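Local coordinates for protein glycoside hydrolase family 81 (Clostridium thermocellum, PDB 6FOP) that probably hydrolyses the beta-1,3-glucan chains of substrates such as laminarin, as a family 81 glycoside hydrolase of the cellulosome, at residues L51-Y54 and T59-F62; K63-E68 and R144-G149; V91-S94 and T98-D101. All coordinates share one frame; numbering follows the deposited sequence. Where two conformers were deposited one is given.

Contact 1: L51-Y54 and T59-F62; sequences LPIY and TFKF
I53 and F60 hold this hairpin together by their backbones, as an antiparallel hydrogen-bonded pair. I53 N donates to F60 O at 2.7 Å. F60 N returns the bond to I53 O at 3.0 Å. Each acceptor also takes a softer CA-H...O contact: P52 CA lies 3.3 Å from F60 O, and T59 CA sits 3.2 Å from I53 O.

The apolar contacts divide between the two faces of the sheet. On one face the CB atoms of I53 and F60 meet at 4.1 Å. On the other, the non-hydrogen-bonded pair Y54 and T59 brings T59 CG2 obliquely against the ring, 3.5 Å from Y54 CD2. T59 holds OG1 between its backbone N and carbonyl carbon (chi1 68°), which sets the methyl toward the tyrosine while the hydroxyl bonds to H85 ND1. The phenol oxygen of Y54 is hydrogen-bonded to H85 and A486. Farther along, the aliphatic part of K61 lies beside the P52 ring, K61 CD being 4.1 Å from P52 CG.

Two backbone bonds thus fix the pairing of the short edge strand 53-54 with 59-63, while side-chain contact is almost wholly apolar and the polar ends of Y54 and T59 are anchored outside the hairpin.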
loop_
_atom_site.group_PDB
_atom_site.type_symbol
_atom_site.label_atom_id
_atom_site.label_comp_id
_atom_site.label_asym_id
_atom_site.label_seq_id
_atom_site.Cartn_x
_atom_site.Cartn_y
_atom_site.Cartn_z
ATOM N N LEU A 51 -13.815 6.887 13.132
ATOM C CA LEU A 51 -14.629 6.846 11.915
ATOM C C LEU A 51 -14.817 5.368 11.573
ATOM O O LEU A 51 -14.303 4.489 12.289
ATOM C CB LEU A 51 -13.953 7.621 10.756
ATOM C CG LEU A 51 -14.215 9.126 10.739
ATOM C CD1 LEU A 51 -15.662 9.454 10.402
ATOM C CD2 LEU A 51 -13.780 9.839 12.003
ATOM N N PRO A 52 -15.586 5.059 10.529
ATOM C CA PRO A 52 -15.740 3.631 10.222
ATOM C C PRO A 52 -14.427 2.929 9.930
ATOM O O PRO A 52 -13.546 3.483 9.246
ATOM C CB PRO A 52 -16.692 3.639 9.014
ATOM C CG PRO A 52 -17.480 4.894 9.192
ATOM C CD PRO A 52 -16.448 5.883 9.658
ATOM N N ILE A 53 -14.341 1.681 10.401
ATOM C CA ILE A 53 -13.131 0.875 10.407
ATOM C C ILE A 53 -13.359 -0.279 9.437
ATOM O O ILE A 53 -14.166 -1.163 9.697
ATOM C CB ILE A 53 -12.850 0.310 11.818
ATOM C CG1 ILE A 53 -12.862 1.415 12.885
ATOM C CG2 ILE A 53 -11.552 -0.497 11.827
ATOM C CD1 ILE A 53 -11.757 2.428 12.755
ATOM N N TYR A 54 -12.647 -0.255 8.289
ATOM C CA TYR A 54 -12.892 -1.210 7.234
ATOM C C TYR A 54 -11.907 -2.351 7.321
ATOM O O TYR A 54 -10.844 -2.327 6.717
ATOM C CB TYR A 54 -12.896 -0.525 5.845
ATOM C CG TYR A 54 -14.093 0.401 5.652
ATOM C CD1 TYR A 54 -14.029 1.733 6.031
ATOM C CD2 TYR A 54 -15.310 -0.077 5.170
ATOM C CE1 TYR A 54 -15.133 2.580 5.908
ATOM C CE2 TYR A 54 -16.400 0.761 5.057
ATOM C CZ TYR A 54 -16.303 2.091 5.409
ATOM O OH TYR A 54 -17.426 2.871 5.274
ATOM N N THR A 59 -17.011 -4.521 9.270
ATOM C CA THR A 59 -16.700 -3.131 9.505
ATOM C C THR A 59 -17.197 -2.716 10.865
ATOM O O THR A 59 -18.143 -3.320 11.405
ATOM C CB THR A 59 -17.237 -2.211 8.394
ATOM O OG1 THR A 59 -18.660 -2.197 8.430
ATOM C CG2 THR A 59 -16.787 -2.690 7.009
ATOM N N PHE A 60 -16.592 -1.667 11.409
ATOM C CA PHE A 60 -16.864 -1.249 12.789
ATOM C C PHE A 60 -16.913 0.256 12.911
ATOM O O PHE A 60 -16.380 0.975 12.056
ATOM C CB PHE A 60 -15.763 -1.770 13.743
ATOM C CG PHE A 60 -15.499 -3.239 13.627
ATOM C CD1 PHE A 60 -16.273 -4.151 14.339
ATOM C CD2 PHE A 60 -14.469 -3.726 12.801
ATOM C CE1 PHE A 60 -16.048 -5.506 14.208
ATOM C CE2 PHE A 60 -14.251 -5.079 12.669
ATOM C CZ PHE A 60 -15.032 -5.978 13.404
ATOM N N LYS A 61 -17.493 0.755 13.988
ATOM C CA LYS A 61 -17.325 2.159 14.321
ATOM C C LYS A 61 -17.493 2.344 15.804
ATOM O O LYS A 61 -18.482 1.879 16.382
ATOM C CB LYS A 61 -18.320 3.044 13.564
ATOM C CG LYS A 61 -17.988 4.536 13.717
ATOM C CD LYS A 61 -18.948 5.460 12.988
ATOM C CE LYS A 61 -20.256 5.573 13.727
ATOM N NZ LYS A 61 -21.187 6.468 12.984
ATOM N N PHE A 62 -16.548 3.034 16.434
ATOM C CA PHE A 62 -16.652 3.348 17.868
ATOM C C PHE A 62 -17.521 4.586 18.039
ATOM O O PHE A 62 -17.501 5.485 17.208
ATOM C CB PHE A 62 -15.262 3.578 18.472
ATOM C CG PHE A 62 -14.427 2.324 18.523
ATOM C CD1 PHE A 62 -13.674 1.927 17.423
ATOM C CD2 PHE A 62 -14.399 1.531 19.679
ATOM C CE1 PHE A 62 -12.935 0.766 17.458
ATOM C CE2 PHE A 62 -13.660 0.360 19.703
ATOM C CZ PHE A 62 -12.912 -0.010 18.597
#

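Contact 2: K63-E68 and R144-G149; sequences KAEGIE and RIDFSG. With MG (magnesium ion), chain B.
E65 reaches across to R144 and D146 with a single oxygen, OE2, and gives up more surface here than either partner. Its chain is fully extended, with CG anti to the backbone N (chi1 178°), and this carries the carboxylate over to strand 143-147.

R144 meets that oxygen with both terminal nitrogens: NH2 is 3.3 Å and NH1 3.4 Å from E65 OE2. The carboxylate and guanidinium planes are nearly parallel (8°) but offset, with E65 OE2 off the guanidinium plane, so both N-H bonds of this salt bridge are weak and bent, 126° at the hydrogen. A water accepts from R144 NH2 and lies 2.7 Å from the backbone E65 O, to which it probably donates, adding a second link between the residues. The stronger polar partner of R144 lies elsewhere: its NE donates to H93 O, and Y97 adds a cation-pi contact.

D146 brings OD2 to 2.7 Å from E65 OE2, a spacing consistent with a proton on one of the two acids. The other oxygen, D146 OD1, binds a magnesium ion at 2.3 Å. F147 O and two waters also bind the ion, and G188 belongs to the same site. The metal and R144 would be expected to ease further whatever negative charge remains.

The contact lies at the surface and spans the width of a strand. E65 sits in the turn between strands 59-63 and 66-70, while R144 and D146 belong to 143-147; strand 89-93 runs between 66-70 and 143-147 in the sheet, bonded through its backbone to I67 on one flank and R144 on the other, with T90 touching E65.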
loop_
_atom_site.group_PDB
_atom_site.type_symbol
_atom_site.label_atom_id
_atom_site.label_comp_id
_atom_site.label_asym_id
_atom_site.label_seq_id
_atom_site.Cartn_x
_atom_site.Cartn_y
_atom_site.Cartn_z
ATOM N N LYS A 63 -18.325 4.584 19.101
ATOM C CA LYS A 63 -19.193 5.709 19.486
ATOM C C LYS A 63 -19.412 5.649 20.985
ATOM O O LYS A 63 -18.959 4.714 21.632
ATOM C CB LYS A 63 -20.512 5.690 18.706
ATOM C CG LYS A 63 -21.345 4.438 18.912
ATOM C CD LYS A 63 -22.591 4.456 18.054
ATOM C CE LYS A 63 -23.490 3.256 18.338
ATOM N NZ LYS A 63 -24.624 3.212 17.376
ATOM N N ALA A 64 -20.064 6.668 21.544
ATOM C CA ALA A 64 -20.240 6.717 22.989
ATOM C C ALA A 64 -20.823 5.421 23.593
ATOM O O ALA A 64 -20.367 4.979 24.648
ATOM C CB ALA A 64 -21.057 7.946 23.375
ATOM N N GLU A 65 -21.787 4.802 22.915
ATOM C CA GLU A 65 -22.468 3.596 23.425
ATOM C C GLU A 65 -21.564 2.357 23.389
ATOM O O GLU A 65 -21.714 1.440 24.193
ATOM C CB GLU A 65 -23.738 3.314 22.585
ATOM C CG GLU A 65 -24.505 2.057 23.002
ATOM C CD GLU A 65 -25.676 1.724 22.115
ATOM O OE1 GLU A 65 -25.911 2.424 21.101
ATOM O OE2 GLU A 65 -26.360 0.726 22.427
ATOM N N GLY A 66 -20.658 2.283 22.418
ATOM C CA GLY A 66 -19.888 1.056 22.234
ATOM C C GLY A 66 -19.348 0.930 20.826
ATOM O O GLY A 66 -18.962 1.941 20.204
ATOM N N ILE A 67 -19.359 -0.303 20.315
ATOM C CA ILE A 67 -18.740 -0.627 19.026
ATOM C C ILE A 67 -19.787 -1.115 18.034
ATOM O O ILE A 67 -20.364 -2.211 18.200
ATOM C CB ILE A 67 -17.640 -1.718 19.159
ATOM C CG1 ILE A 67 -16.639 -1.422 20.291
ATOM C CG2 ILE A 67 -16.906 -1.838 17.826
ATOM C CD1 ILE A 67 -16.938 -2.098 21.614
ATOM N N GLU A 68 -20.054 -0.318 16.994
ATOM C CA GLU A 68 -20.924 -0.774 15.920
ATOM C C GLU A 68 -20.208 -1.875 15.163
ATOM O O GLU A 68 -19.011 -1.750 14.903
ATOM C CB GLU A 68 -21.275 0.328 14.922
ATOM C CG GLU A 68 -21.994 1.514 15.533
ATOM C CD GLU A 68 -22.562 2.466 14.505
ATOM O OE1 GLU A 68 -22.100 2.464 13.348
ATOM O OE2 GLU A 68 -23.462 3.265 14.871
ATOM N N ARG A 144 -24.078 -5.881 26.162
ATOM C CA ARG A 144 -25.427 -5.461 25.854
ATOM C C ARG A 144 -25.435 -5.233 24.362
ATOM O O ARG A 144 -24.840 -4.263 23.893
ATOM C CB ARG A 144 -25.764 -4.176 26.631
ATOM C CG ARG A 144 -27.183 -3.649 26.400
ATOM C CD ARG A 144 -27.439 -2.418 27.269
ATOM N NE ARG A 144 -26.566 -1.290 26.929
ATOM C CZ ARG A 144 -26.787 -0.403 25.961
ATOM N NH1 ARG A 144 -27.889 -0.464 25.198
ATOM N NH2 ARG A 144 -25.928 0.595 25.742
ATOM N N ILE A 145 -26.025 -6.176 23.628
ATOM C CA ILE A 145 -25.995 -6.183 22.164
ATOM C C ILE A 145 -27.244 -5.495 21.639
ATOM O O ILE A 145 -28.358 -6.064 21.645
ATOM C CB ILE A 145 -25.845 -7.611 21.593
ATOM C CG1 ILE A 145 -24.750 -8.391 22.358
ATOM C CG2 ILE A 145 -25.573 -7.553 20.087
ATOM C CD1 ILE A 145 -23.370 -7.773 22.372
ATOM N N ASP A 146 -27.058 -4.246 21.214
ATOM C CA ASP A 146 -28.135 -3.372 20.771
ATOM C C ASP A 146 -28.263 -3.462 19.259
ATOM O O ASP A 146 -27.477 -2.859 18.508
ATOM C CB ASP A 146 -27.821 -1.944 21.229
ATOM C CG ASP A 146 -28.871 -0.934 20.840
ATOM O OD1 ASP A 146 -29.899 -1.301 20.255
ATOM O OD2 ASP A 146 -28.632 0.267 21.118
ATOM N N PHE A 147 -29.213 -4.268 18.805
ATOM C CA PHE A 147 -29.419 -4.511 17.365
ATOM C C PHE A 147 -30.105 -3.336 16.681
ATOM O O PHE A 147 -30.844 -2.563 17.320
ATOM C CB PHE A 147 -30.245 -5.791 17.143
ATOM C CG PHE A 147 -29.484 -7.052 17.418
ATOM C CD1 PHE A 147 -29.405 -7.557 18.703
ATOM C CD2 PHE A 147 -28.804 -7.707 16.385
ATOM C CE1 PHE A 147 -28.670 -8.718 18.964
ATOM C CE2 PHE A 147 -28.075 -8.859 16.629
ATOM C CZ PHE A 147 -27.990 -9.352 17.924
ATOM N N SER A 148 -29.832 -3.189 15.387
ATOM C CA SER A 148 -30.569 -2.259 14.535
ATOM C C SER A 148 -31.888 -2.914 14.123
ATOM O O SER A 148 -32.018 -3.468 13.021
ATOM C CB SER A 148 -29.733 -1.870 13.325
ATOM O OG SER A 148 -30.479 -1.035 12.484
ATOM N N GLY A 149 -32.869 -2.824 15.004
ATOM C CA GLY A 149 -34.113 -3.602 14.892
ATOM C C GLY A 149 -34.046 -4.851 15.766
ATOM O O GLY A 149 -33.289 -4.919 16.719
HETATM MG MG MG B . -31.847 -2.117 19.398
HETATM O O HOH W 1 -23.105 0.755 26.416
HETATM O O HOH W 2 -33.782 -2.265 18.171
HETATM O O HOH W 3 -32.835 -1.946 21.503
#

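Contact 3: V91-S94 and T98-D101; sequences VGHS and TFPD
H93 ND1 is gripped by two backbone amides, those of S95 and V96, in the turn just beyond its strand, and on the far side of the ring NE2 is hydrogen-bonded to T139 O. Bonds at both nitrogens should hold the ring's rotation where F99, from the loop 98-101, meets it. Because ND1 accepts from the amides and NE2 faces a carbonyl, the proton probably sits on NE2.

The phenylalanine comes edge first. Its ring and that of H93 form an offset edge-to-face pair, planes 80° apart and centroids 6.0 Å from each other, with the edge of F99 turned to the face of the histidine. The offset shifts the closest touch off the imidazole and onto its stem: F99 CZ lies 3.8 Å from H93 CB and 4.1 Å from H93 CG, while F99 CE2 stands 4.0 Å from the same CB. Seen from the phenylalanine, that methylene lies at the ring edge, near its plane. With H93 CG anti to the backbone N (chi1 -170°), the imidazole is placed where the edge of F99 can address its face.

No hydrogen bond links the segments, and both touching residues are buried. Backbone bonds to A64 and to Y49 OH hold F99 in its loop. The aromatic pair joins that loop to the end of strand 89-93 by apolar contact, while the polar edge of the histidine is satisfied elsewhere.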
loop_
_atom_site.group_PDB
_atom_site.type_symbol
_atom_site.label_atom_id
_atom_site.label_comp_id
_atom_site.label_asym_id
_atom_site.label_seq_id
_atom_site.Cartn_x
_atom_site.Cartn_y
_atom_site.Cartn_z
ATOM N N VAL A 91 -22.168 -3.359 20.035
ATOM C CA VAL A 91 -21.707 -4.048 21.228
ATOM C C VAL A 91 -21.506 -2.979 22.278
ATOM O O VAL A 91 -20.543 -2.227 22.235
ATOM C CB VAL A 91 -20.402 -4.820 20.969
ATOM C CG1 VAL A 91 -19.870 -5.465 22.243
ATOM C CG2 VAL A 91 -20.607 -5.884 19.903
ATOM N N GLY A 92 -22.459 -2.937 23.223
ATOM C CA GLY A 92 -22.445 -2.005 24.338
ATOM C C GLY A 92 -22.269 -2.752 25.657
ATOM O O GLY A 92 -21.915 -3.941 25.683
ATOM N N HIS A 93 -22.586 -2.060 26.743
ATOM C CA HIS A 93 -22.259 -2.500 28.087
ATOM C C HIS A 93 -23.517 -2.302 28.960
ATOM O O HIS A 93 -24.268 -1.314 28.811
ATOM C CB HIS A 93 -21.077 -1.686 28.574
ATOM C CG HIS A 93 -20.456 -2.168 29.842
ATOM N ND1 HIS A 93 -21.061 -2.000 31.063
ATOM C CD2 HIS A 93 -19.255 -2.728 30.096
ATOM C CE1 HIS A 93 -20.270 -2.450 32.020
ATOM N NE2 HIS A 93 -19.168 -2.905 31.454
ATOM N N SER A 94 -23.752 -3.245 29.870
ATOM C CA SER A 94 -25.001 -3.282 30.640
ATOM C C SER A 94 -25.134 -2.171 31.664
ATOM O O SER A 94 -26.237 -1.859 32.083
ATOM C CB SER A 94 -25.165 -4.647 31.309
ATOM O OG SER A 94 -24.160 -4.914 32.253
ATOM N N THR A 98 -22.418 5.425 28.386
ATOM C CA THR A 98 -21.581 6.424 27.701
ATOM C C THR A 98 -20.110 6.236 28.080
ATOM O O THR A 98 -19.749 6.426 29.240
ATOM C CB THR A 98 -21.999 7.869 28.101
ATOM O OG1 THR A 98 -23.397 8.059 27.846
ATOM C CG2 THR A 98 -21.212 8.910 27.323
ATOM N N PHE A 99 -19.269 5.886 27.108
ATOM C CA PHE A 99 -17.835 5.815 27.308
ATOM C C PHE A 99 -17.244 7.128 26.819
ATOM O O PHE A 99 -17.758 7.688 25.860
ATOM C CB PHE A 99 -17.258 4.668 26.498
ATOM C CG PHE A 99 -17.618 3.310 27.026
ATOM C CD1 PHE A 99 -16.924 2.767 28.089
ATOM C CD2 PHE A 99 -18.665 2.593 26.466
ATOM C CE1 PHE A 99 -17.265 1.520 28.588
ATOM C CE2 PHE A 99 -19.015 1.344 26.960
ATOM C CZ PHE A 99 -18.308 0.810 28.025
ATOM N N PRO A 100 -16.158 7.598 27.439
ATOM C CA PRO A 100 -15.635 8.922 27.103
ATOM C C PRO A 100 -14.841 8.971 25.797
ATOM O O PRO A 100 -14.738 10.036 25.200
ATOM C CB PRO A 100 -14.704 9.238 28.275
ATOM C CG PRO A 100 -14.280 7.932 28.787
ATOM C CD PRO A 100 -15.464 7.017 28.604
ATOM N N ASP A 101 -14.318 7.832 25.350
ATOM C CA ASP A 101 -13.488 7.768 24.129
ATOM C C ASP A 101 -13.220 6.314 23.778
ATOM O O ASP A 101 -13.629 5.420 24.526
ATOM C CB ASP A 101 -12.179 8.555 24.291
ATOM C CG ASP A 101 -11.299 8.083 25.451
ATOM O OD1 ASP A 101 -11.160 6.876 25.685
ATOM O OD2 ASP A 101 -10.678 8.949 26.100
#

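All three contacts reach one antiparallel sheet. Contact 1 pairs its edge strand 53-54 with 59-63; contact 2 begins in the next turn and reaches past strand 89-93 to 143-147; contact 3, nested in the chain loop that contact 2 closes, starts from that intervening strand. Contacts 1 and 2 meet through K61 O and E68 N, 2.8 Å apart, and contacts 2 and 3 through R144 O and G92 N, also 2.8 Å apart. Chemistry follows place: partly buried contact 1 rests on backbone bonds and apolar side chains, buried contact 3 on aromatic rings, and surface contact 2 on charge and water, with a magnesium ion bound at its 144-149 side.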